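Local coordinates for inclusion membrane protein A (Chlamydia trachomatis, PDB 6E7E) that probably drives the homotypic fusion of chlamydial inclusions as a SNARE-like membrane protein, of which this chain is the soluble domain, at residues L11-G16 / D92-V97; A98-E103 / D140-L145. The protein carries 2 engineered substitutions. All coordinates share one frame; numbering follows the deposited sequence.

Interaction 1: L11-G16 / D92-V97; sequences LQREVG and DLKGSV
E14 OE1 reaches helix 87-107 through a water that bridges it to K94 O, donating to both; the water lies 2.7 Å from E14 OE1 and 2.8 Å from K94 O. The same oxygen is set against V97, 3.3 Å from V97 CB and only slightly farther from V97 CG1 and V97 CG2, so it lies against the branch point of that side chain. A bend at chi2 (-48°) places E14 CD beside K94, 3.7 Å from K94 CG, the two side chains crossing at about a right angle. The lysine ammonium stays apart: K94 NZ is 5.9 Å from E14 OE2, and its weak, long ion pair is with D10, which also forms a salt bridge with R13. At the base of the glutamate, L93 CD2 packs 3.7 Å from E14 CB and 3.8 Å from L11 CD1, the two leucines likewise crosswise, with F67 touching both. The segments run roughly parallel, their axes 25° apart. A buried glutamate thus joins the helices through water and aliphatic contacts, without a direct cross-segment hydrogen bond; the water that donates to it and, more distantly, the lysine, which D10 also draws on, would probably favour its charged form.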
ATOM      1  N   LEU A  11      -2.143  -8.153  13.626  1.00  9.83           N
ATOM      2  CA  LEU A  11      -1.749  -8.293  12.220  1.00  9.70           C
ATOM      3  C   LEU A  11      -2.964  -8.628  11.362  1.00  9.33           C
ATOM      4  O   LEU A  11      -3.051  -8.146  10.230  1.00  9.84           O
ATOM      5  CB  LEU A  11      -0.657  -9.337  12.094  1.00 10.25           C
ATOM      6  CG  LEU A  11      -0.065  -9.464  10.704  1.00 11.21           C
ATOM      7  CD1 LEU A  11       0.576  -8.157  10.215  1.00 12.95           C
ATOM      8  CD2 LEU A  11       0.936 -10.589  10.674  1.00 14.48           C
ATOM      9  N   GLN A  12      -3.864  -9.458  11.849  1.00  9.36           N
ATOM     10  CA  GLN A  12      -5.078  -9.799  11.094  1.00  9.92           C
ATOM     11  C   GLN A  12      -5.831  -8.518  10.735  1.00  9.95           C
ATOM     12  O   GLN A  12      -6.269  -8.335   9.595  1.00 10.36           O
ATOM     13  CB  GLN A  12      -5.922 -10.719  11.928  1.00 11.77           C
ATOM     14  CG  GLN A  12      -7.239 -11.130  11.319  1.00 16.62           C
ATOM     15  CD  GLN A  12      -8.047 -11.935  12.309  1.00 20.40           C
ATOM     16  OE1 GLN A  12      -8.111 -11.651  13.504  1.00 30.72           O
ATOM     17  NE2 GLN A  12      -8.662 -12.984  11.806  1.00 25.54           N
ATOM     18  N   ARG A  13      -5.967  -7.641  11.715  1.00  9.98           N
ATOM     19  CA  ARG A  13      -6.672  -6.362  11.496  1.00 11.11           C
ATOM     20  C   ARG A  13      -5.927  -5.519  10.468  1.00  9.95           C
ATOM     21  O   ARG A  13      -6.547  -4.961   9.548  1.00 10.57           O
ATOM     22  CB  ARG A  13      -6.753  -5.633  12.838  1.00 14.61           C
ATOM     23  CG  ARG A  13      -7.357  -4.239  12.838  1.00 17.15           C
ATOM     24  CD  ARG A  13      -7.105  -3.523  14.189  1.00 19.71           C
ATOM     25  NE  ARG A  13      -7.528  -4.343  15.326  1.00 20.06           N
ATOM     26  CZ  ARG A  13      -6.772  -4.843  16.316  1.00 17.93           C
ATOM     27  NH1 ARG A  13      -5.490  -4.538  16.443  1.00 18.18           N
ATOM     28  NH2 ARG A  13      -7.334  -5.648  17.211  1.00 21.43           N
ATOM     29  N   GLU A  14      -4.618  -5.384  10.608  1.00  9.29           N
ATOM     30  CA  GLU A  14      -3.881  -4.515   9.678  1.00  9.50           C
ATOM     31  C   GLU A  14      -3.837  -5.117   8.280  1.00  8.56           C
ATOM     32  O   GLU A  14      -3.907  -4.353   7.322  1.00  9.31           O
ATOM     33  CB  GLU A  14      -2.483  -4.250  10.218  1.00 10.41           C
ATOM     34  CG  GLU A  14      -2.459  -3.515  11.547  1.00 12.24           C
ATOM     35  CD  GLU A  14      -3.355  -2.287  11.620  1.00 12.95           C
ATOM     36  OE1 GLU A  14      -3.236  -1.432  10.751  1.00 16.34           O
ATOM     37  OE2 GLU A  14      -4.184  -2.192  12.541  1.00 18.33           O
ATOM     38  N   VAL A  15      -3.708  -6.434   8.141  1.00  9.09           N
ATOM     39  CA  VAL A  15      -3.737  -7.027   6.786  1.00  9.16           C
ATOM     40  C   VAL A  15      -5.122  -6.869   6.179  1.00  9.01           C
ATOM     41  O   VAL A  15      -5.215  -6.578   4.971  1.00  9.30           O
ATOM     42  CB  VAL A  15      -3.271  -8.483   6.821  1.00 10.53           C
ATOM     43  CG1 VAL A  15      -3.564  -9.195   5.522  1.00 11.85           C
ATOM     44  CG2 VAL A  15      -1.817  -8.537   7.174  1.00 11.46           C
ATOM     45  N   GLY A  16      -6.175  -7.000   6.959  1.00  9.42           N
ATOM     46  CA  GLY A  16      -7.514  -6.728   6.412  1.00  9.82           C
ATOM     47  C   GLY A  16      -7.578  -5.303   5.877  1.00  8.90           C
ATOM     48  O   GLY A  16      -8.130  -5.067   4.792  1.00  9.81           O
ATOM     49  N   ASP A  92       4.578  -0.433  13.970  1.00 12.36           N
ATOM     50  CA  ASP A  92       5.012   0.440  12.850  1.00 13.30           C
ATOM     51  C   ASP A  92       4.018   0.298  11.683  1.00 12.73           C
ATOM     52  O   ASP A  92       3.603   1.305  11.080  1.00 12.67           O
ATOM     53  CB  ASP A  92       6.424   0.069  12.410  1.00 15.60           C
ATOM     54  CG  ASP A  92       7.148   1.093  11.566  1.00 17.64           C
ATOM     55  OD1 ASP A  92       6.604   2.206  11.382  1.00 20.37           O
ATOM     56  OD2 ASP A  92       8.285   0.763  11.126  1.00 22.11           O
ATOM     57  N   LEU A  93       3.614  -0.923  11.372  1.00 11.45           N
ATOM     58  CA  LEU A  93       2.646  -1.181  10.292  1.00 10.62           C
ATOM     59  C   LEU A  93       1.359  -0.419  10.560  1.00  9.91           C
ATOM     60  O   LEU A  93       0.755   0.115   9.617  1.00 10.49           O
ATOM     61  CB  LEU A  93       2.382  -2.679  10.197  1.00 10.81           C
ATOM     62  CG  LEU A  93       1.328  -3.073   9.175  1.00 11.84           C
ATOM     63  CD1 LEU A  93       1.745  -2.688   7.765  1.00 14.83           C
ATOM     64  CD2 LEU A  93       1.054  -4.550   9.268  1.00 12.92           C
ATOM     65  N   LYS A  94       0.927  -0.371  11.796  1.00 10.19           N
ATOM     66  CA  LYS A  94      -0.340   0.313  12.128  1.00  9.73           C
ATOM     67  C   LYS A  94      -0.266   1.774  11.662  1.00  9.43           C
ATOM     68  O   LYS A  94      -1.271   2.334  11.199  1.00  9.54           O
ATOM     69  CB  LYS A  94      -0.556   0.262  13.629  1.00 11.71           C
ATOM     70  CG  LYS A  94      -0.986  -1.074  14.173  1.00 16.43           C
ATOM     71  CD  LYS A  94      -1.329  -1.000  15.632  1.00 21.40           C
ATOM     72  CE  LYS A  94      -1.597  -2.354  16.237  1.00 25.47           C
ATOM     73  NZ  LYS A  94      -1.166  -2.352  17.648  1.00 32.09           N
ATOM     74  N   GLY A  95       0.874   2.421  11.829  1.00  9.85           N
ATOM     75  CA  GLY A  95       1.101   3.820  11.380  1.00 10.75           C
ATOM     76  C   GLY A  95       1.022   3.921   9.854  1.00  9.33           C
ATOM     77  O   GLY A  95       0.429   4.860   9.308  1.00 10.20           O
ATOM     78  N   SER A  96       1.651   2.988   9.148  1.00  9.81           N
ATOM     79  CA  SER A  96       1.613   2.966   7.672  1.00 10.54           C
ATOM     80  C   SER A  96       0.176   2.839   7.190  1.00  9.42           C
ATOM     81  O   SER A  96      -0.217   3.548   6.254  1.00 10.21           O
ATOM     82  CB  SER A  96       2.434   1.834   7.141  1.00 12.07           C
ATOM     83  OG  SER A  96       3.823   2.061   7.224  1.00 15.79           O
ATOM     84  N   VAL A  97      -0.561   1.913   7.756  1.00  9.38           N
ATOM     85  CA  VAL A  97      -1.961   1.687   7.347  1.00  9.61           C
ATOM     86  C   VAL A  97      -2.763   2.972   7.545  1.00  9.19           C
ATOM     87  O   VAL A  97      -3.517   3.383   6.645  1.00  9.45           O
ATOM     88  CB  VAL A  97      -2.548   0.501   8.118  1.00 11.05           C
ATOM     89  CG1 VAL A  97      -4.055   0.458   7.988  1.00 12.05           C
ATOM     90  CG2 VAL A  97      -1.936  -0.804   7.653  1.00 13.71           C
TER
HETATM   91  O   HOH W   1      -3.758   1.164  11.456  1.00 14.78           O

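Interaction 2: A98-E103 / D140-L145; sequences ASLREE and DEIGQL
Around S99, L100 and E141, two antiparallel helical segments pass with their axes 10.4 Å apart, at 153° between their N-to-C directions. L100 and E141 are the closest pair along the backbones, with 7.0 Å between L100 CA and E141 CA. L100 extends its isobutyl group between the helices, and its two methyls divide the work. L100 CD1 meets L145 CD2 at 4.0 Å, the two leucine side chains crossing at about a right angle, whereas L100 CD2 lies 3.9 Å from E141 CB and more loosely near I142 CG1. The aliphatic part of E141 slides past L100 in the opposite direction, so the glutamate contributes hydrocarbon to the apolar layer before a bend at chi2 (-65°) places E141 CD near S99. There S99 OG, anti to its own backbone N (chi1 -176°), comes to 2.8 Å from E141 OE2, while S99 CB rests against the carboxylate carbon. E103 adds a second acidic group on this side, though its OE2 is hydrogen-bonded to S137. F60 touches L100, I142 and L145 alike, and I21 and L18 of helix 4-38 extend the apolar layer. Leucine and isoleucine side chains pack here as in a helical-bundle core, within the IncA soluble domain, where helix 87-107 runs antiparallel to helix 125-165 but roughly parallel to helix 4-38.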
ATOM      1  N   ALA A  98      -2.623   3.612   8.693  1.00  8.89           N
ATOM      2  CA  ALA A  98      -3.398   4.840   8.965  1.00  9.39           C
ATOM      3  C   ALA A  98      -3.026   5.930   7.962  1.00  8.93           C
ATOM      4  O   ALA A  98      -3.916   6.650   7.482  1.00  9.66           O
ATOM      5  CB  ALA A  98      -3.166   5.289  10.372  1.00 10.46           C
ATOM      6  N   SER A  99      -1.752   6.079   7.681  1.00  8.94           N
ATOM      7  CA  SER A  99      -1.302   7.125   6.750  1.00  9.67           C
ATOM      8  C   SER A  99      -1.824   6.849   5.352  1.00  9.14           C
ATOM      9  O   SER A  99      -2.283   7.785   4.666  1.00  9.62           O
ATOM     10  CB  SER A  99       0.167   7.218   6.783  1.00 11.61           C
ATOM     11  OG  SER A  99       0.579   8.274   5.952  1.00 19.18           O
ATOM     12  N   LEU A 100      -1.773   5.615   4.895  1.00  9.00           N
ATOM     13  CA  LEU A 100      -2.299   5.271   3.559  1.00  9.58           C
ATOM     14  C   LEU A 100      -3.800   5.545   3.485  1.00  9.33           C
ATOM     15  O   LEU A 100      -4.259   6.040   2.458  1.00 10.11           O
ATOM     16  CB  LEU A 100      -1.957   3.813   3.243  1.00  9.67           C
ATOM     17  CG  LEU A 100      -0.487   3.568   2.943  1.00 10.77           C
ATOM     18  CD1 LEU A 100      -0.174   2.077   3.025  1.00 12.87           C
ATOM     19  CD2 LEU A 100      -0.087   4.121   1.583  1.00 13.30           C
ATOM     20  N   ARG A 101      -4.530   5.211   4.537  1.00  9.63           N
ATOM     21  CA  ARG A 101      -5.974   5.475   4.524  1.00 10.43           C
ATOM     22  C   ARG A 101      -6.202   6.975   4.394  1.00  9.86           C
ATOM     23  O   ARG A 101      -7.137   7.373   3.686  1.00 10.68           O
ATOM     24  CB  ARG A 101      -6.598   4.941   5.804  1.00 13.65           C
ATOM     25  CG  ARG A 101      -6.949   3.467   5.809  1.00 17.47           C
ATOM     26  CD  ARG A 101      -7.951   3.143   6.895  1.00 20.43           C
ATOM     27  NE  ARG A 101      -8.207   1.715   7.072  1.00 22.86           N
ATOM     28  CZ  ARG A 101      -9.022   0.974   6.315  1.00 20.61           C
ATOM     29  NH1 ARG A 101      -9.649   1.506   5.279  1.00 22.04           N
ATOM     30  NH2 ARG A 101      -9.233  -0.290   6.624  1.00 19.44           N
ATOM     31  N   GLU A 102      -5.434   7.783   5.094  1.00 10.23           N
ATOM     32  CA  GLU A 102      -5.635   9.246   5.005  1.00 11.39           C
ATOM     33  C   GLU A 102      -5.247   9.756   3.617  1.00 10.82           C
ATOM     34  O   GLU A 102      -5.951  10.646   3.097  1.00 12.31           O
ATOM     35  CB  GLU A 102      -4.882   9.960   6.113  1.00 13.58           C
ATOM     36  CG  GLU A 102      -5.524   9.782   7.474  1.00 16.70           C
ATOM     37  CD  GLU A 102      -6.842  10.520   7.566  1.00 26.05           C
ATOM     38  OE1 GLU A 102      -6.805  11.747   7.752  1.00 28.64           O
ATOM     39  OE2 GLU A 102      -7.895   9.896   7.348  1.00 32.33           O
ATOM     40  N   GLU A 103      -4.187   9.235   2.999  1.00 10.85           N
ATOM     41  CA  GLU A 103      -3.856   9.650   1.616  1.00 11.95           C
ATOM     42  C   GLU A 103      -5.034   9.339   0.702  1.00 10.53           C
ATOM     43  O   GLU A 103      -5.387  10.171  -0.145  1.00 12.23           O
ATOM     44  CB  GLU A 103      -2.609   8.962   1.101  1.00 15.63           C
ATOM     45  CG  GLU A 103      -1.328   9.355   1.811  1.00 19.23           C
ATOM     46  CD  GLU A 103      -0.952  10.831   1.802  1.00 23.24           C
ATOM     47  OE1 GLU A 103      -1.367  11.569   0.897  1.00 24.40           O
ATOM     48  OE2 GLU A 103      -0.184  11.234   2.689  1.00 32.52           O
ATOM     49  N   ASP A 140       6.398   7.955  -0.703  1.00 11.42           N
ATOM     50  CA  ASP A 140       7.172   7.813   0.553  1.00 13.30           C
ATOM     51  C   ASP A 140       6.552   6.674   1.383  1.00 12.07           C
ATOM     52  O   ASP A 140       7.248   5.819   1.909  1.00 15.14           O
ATOM     53  CB  ASP A 140       7.248   9.144   1.312  1.00 16.20           C
ATOM     54  CG  ASP A 140       8.241  10.150   0.740  1.00 22.50           C
ATOM     55  OD1 ASP A 140       9.043   9.759  -0.133  1.00 27.08           O
ATOM     56  OD2 ASP A 140       8.188  11.327   1.160  1.00 30.07           O
ATOM     57  N   GLU A 141       5.237   6.711   1.559  1.00 10.79           N
ATOM     58  CA  GLU A 141       4.582   5.702   2.425  1.00 11.50           C
ATOM     59  C   GLU A 141       4.741   4.307   1.812  1.00 11.59           C
ATOM     60  O   GLU A 141       4.952   3.321   2.559  1.00 13.50           O
ATOM     61  CB  GLU A 141       3.113   6.056   2.575  1.00 12.68           C
ATOM     62  CG  GLU A 141       2.839   7.286   3.410  1.00 15.36           C
ATOM     63  CD  GLU A 141       3.229   7.198   4.875  1.00 19.61           C
ATOM     64  OE1 GLU A 141       3.392   6.099   5.393  1.00 21.90           O
ATOM     65  OE2 GLU A 141       3.343   8.259   5.478  1.00 30.23           O
ATOM     66  N   ILE A 142       4.540   4.171   0.517  1.00 12.00           N
ATOM     67  CA  ILE A 142       4.624   2.846  -0.151  1.00 13.70           C
ATOM     68  C   ILE A 142       6.059   2.329  -0.020  1.00 14.49           C
ATOM     69  O   ILE A 142       6.235   1.109   0.229  1.00 16.28           O
ATOM     70  CB  ILE A 142       4.116   2.906  -1.601  1.00 15.21           C
ATOM     71  CG1 ILE A 142       2.621   3.225  -1.643  1.00 16.06           C
ATOM     72  CG2 ILE A 142       4.405   1.608  -2.327  1.00 19.58           C
ATOM     73  CD1 ILE A 142       2.122   3.537  -3.039  1.00 18.09           C
ATOM     74  N   GLY A 143       7.063   3.193  -0.142  1.00 15.09           N
ATOM     75  CA  GLY A 143       8.460   2.754  -0.011  1.00 16.70           C
ATOM     76  C   GLY A 143       8.712   2.187   1.369  1.00 16.69           C
ATOM     77  O   GLY A 143       9.387   1.140   1.497  1.00 17.72           O
ATOM     78  N   GLN A 144       8.245   2.900   2.394  1.00 14.73           N
ATOM     79  CA  GLN A 144       8.442   2.475   3.805  1.00 16.89           C
ATOM     80  C   GLN A 144       7.760   1.116   4.035  1.00 15.14           C
ATOM     81  O   GLN A 144       8.372   0.192   4.594  1.00 17.46           O
ATOM     82  CB  GLN A 144       7.951   3.568   4.755  1.00 18.59           C
ATOM     83  CG  GLN A 144       7.890   3.203   6.229  1.00 25.13           C
ATOM     84  CD  GLN A 144       8.164   4.391   7.122  1.00 31.35           C
ATOM     85  OE1 GLN A 144       7.356   4.755   7.978  1.00 37.07           O
ATOM     86  NE2 GLN A 144       9.314   5.014   6.922  1.00 38.95           N
ATOM     87  N   LEU A 145       6.517   0.980   3.585  1.00 14.61           N
ATOM     88  CA  LEU A 145       5.785  -0.295   3.736  1.00 13.88           C
ATOM     89  C   LEU A 145       6.502  -1.438   2.997  1.00 13.75           C
ATOM     90  O   LEU A 145       6.665  -2.528   3.555  1.00 14.18           O
ATOM     91  CB  LEU A 145       4.373  -0.080   3.201  1.00 12.80           C
ATOM     92  CG  LEU A 145       3.507  -1.337   3.183  1.00 13.29           C
ATOM     93  CD1 LEU A 145       3.209  -1.824   4.592  1.00 16.51           C
ATOM     94  CD2 LEU A 145       2.230  -1.099   2.397  1.00 15.41           C
TER

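Overall arrangement
From the N terminus, helix 4-38 supplies the first half of interaction 1, and the chain then passes through helices 44-57, 65-73 and 79-82 before helix 87-107 closes that contact, 76 residues on. Interaction 2 opens directly afterwards on the same helix and closes 37 residues later on helix 125-165, after the intervening helix 110-119. The two loops therefore follow in series, neither nesting nor crossing. Helix 87-107 is the shared element, joined to helix 4-38 and to helix 125-165 at successive levels. The contact centres are 11 Å apart, and L93 CD1 lies 3.6 Å from L145 CD1, making the apolar packing continuous across all three helices.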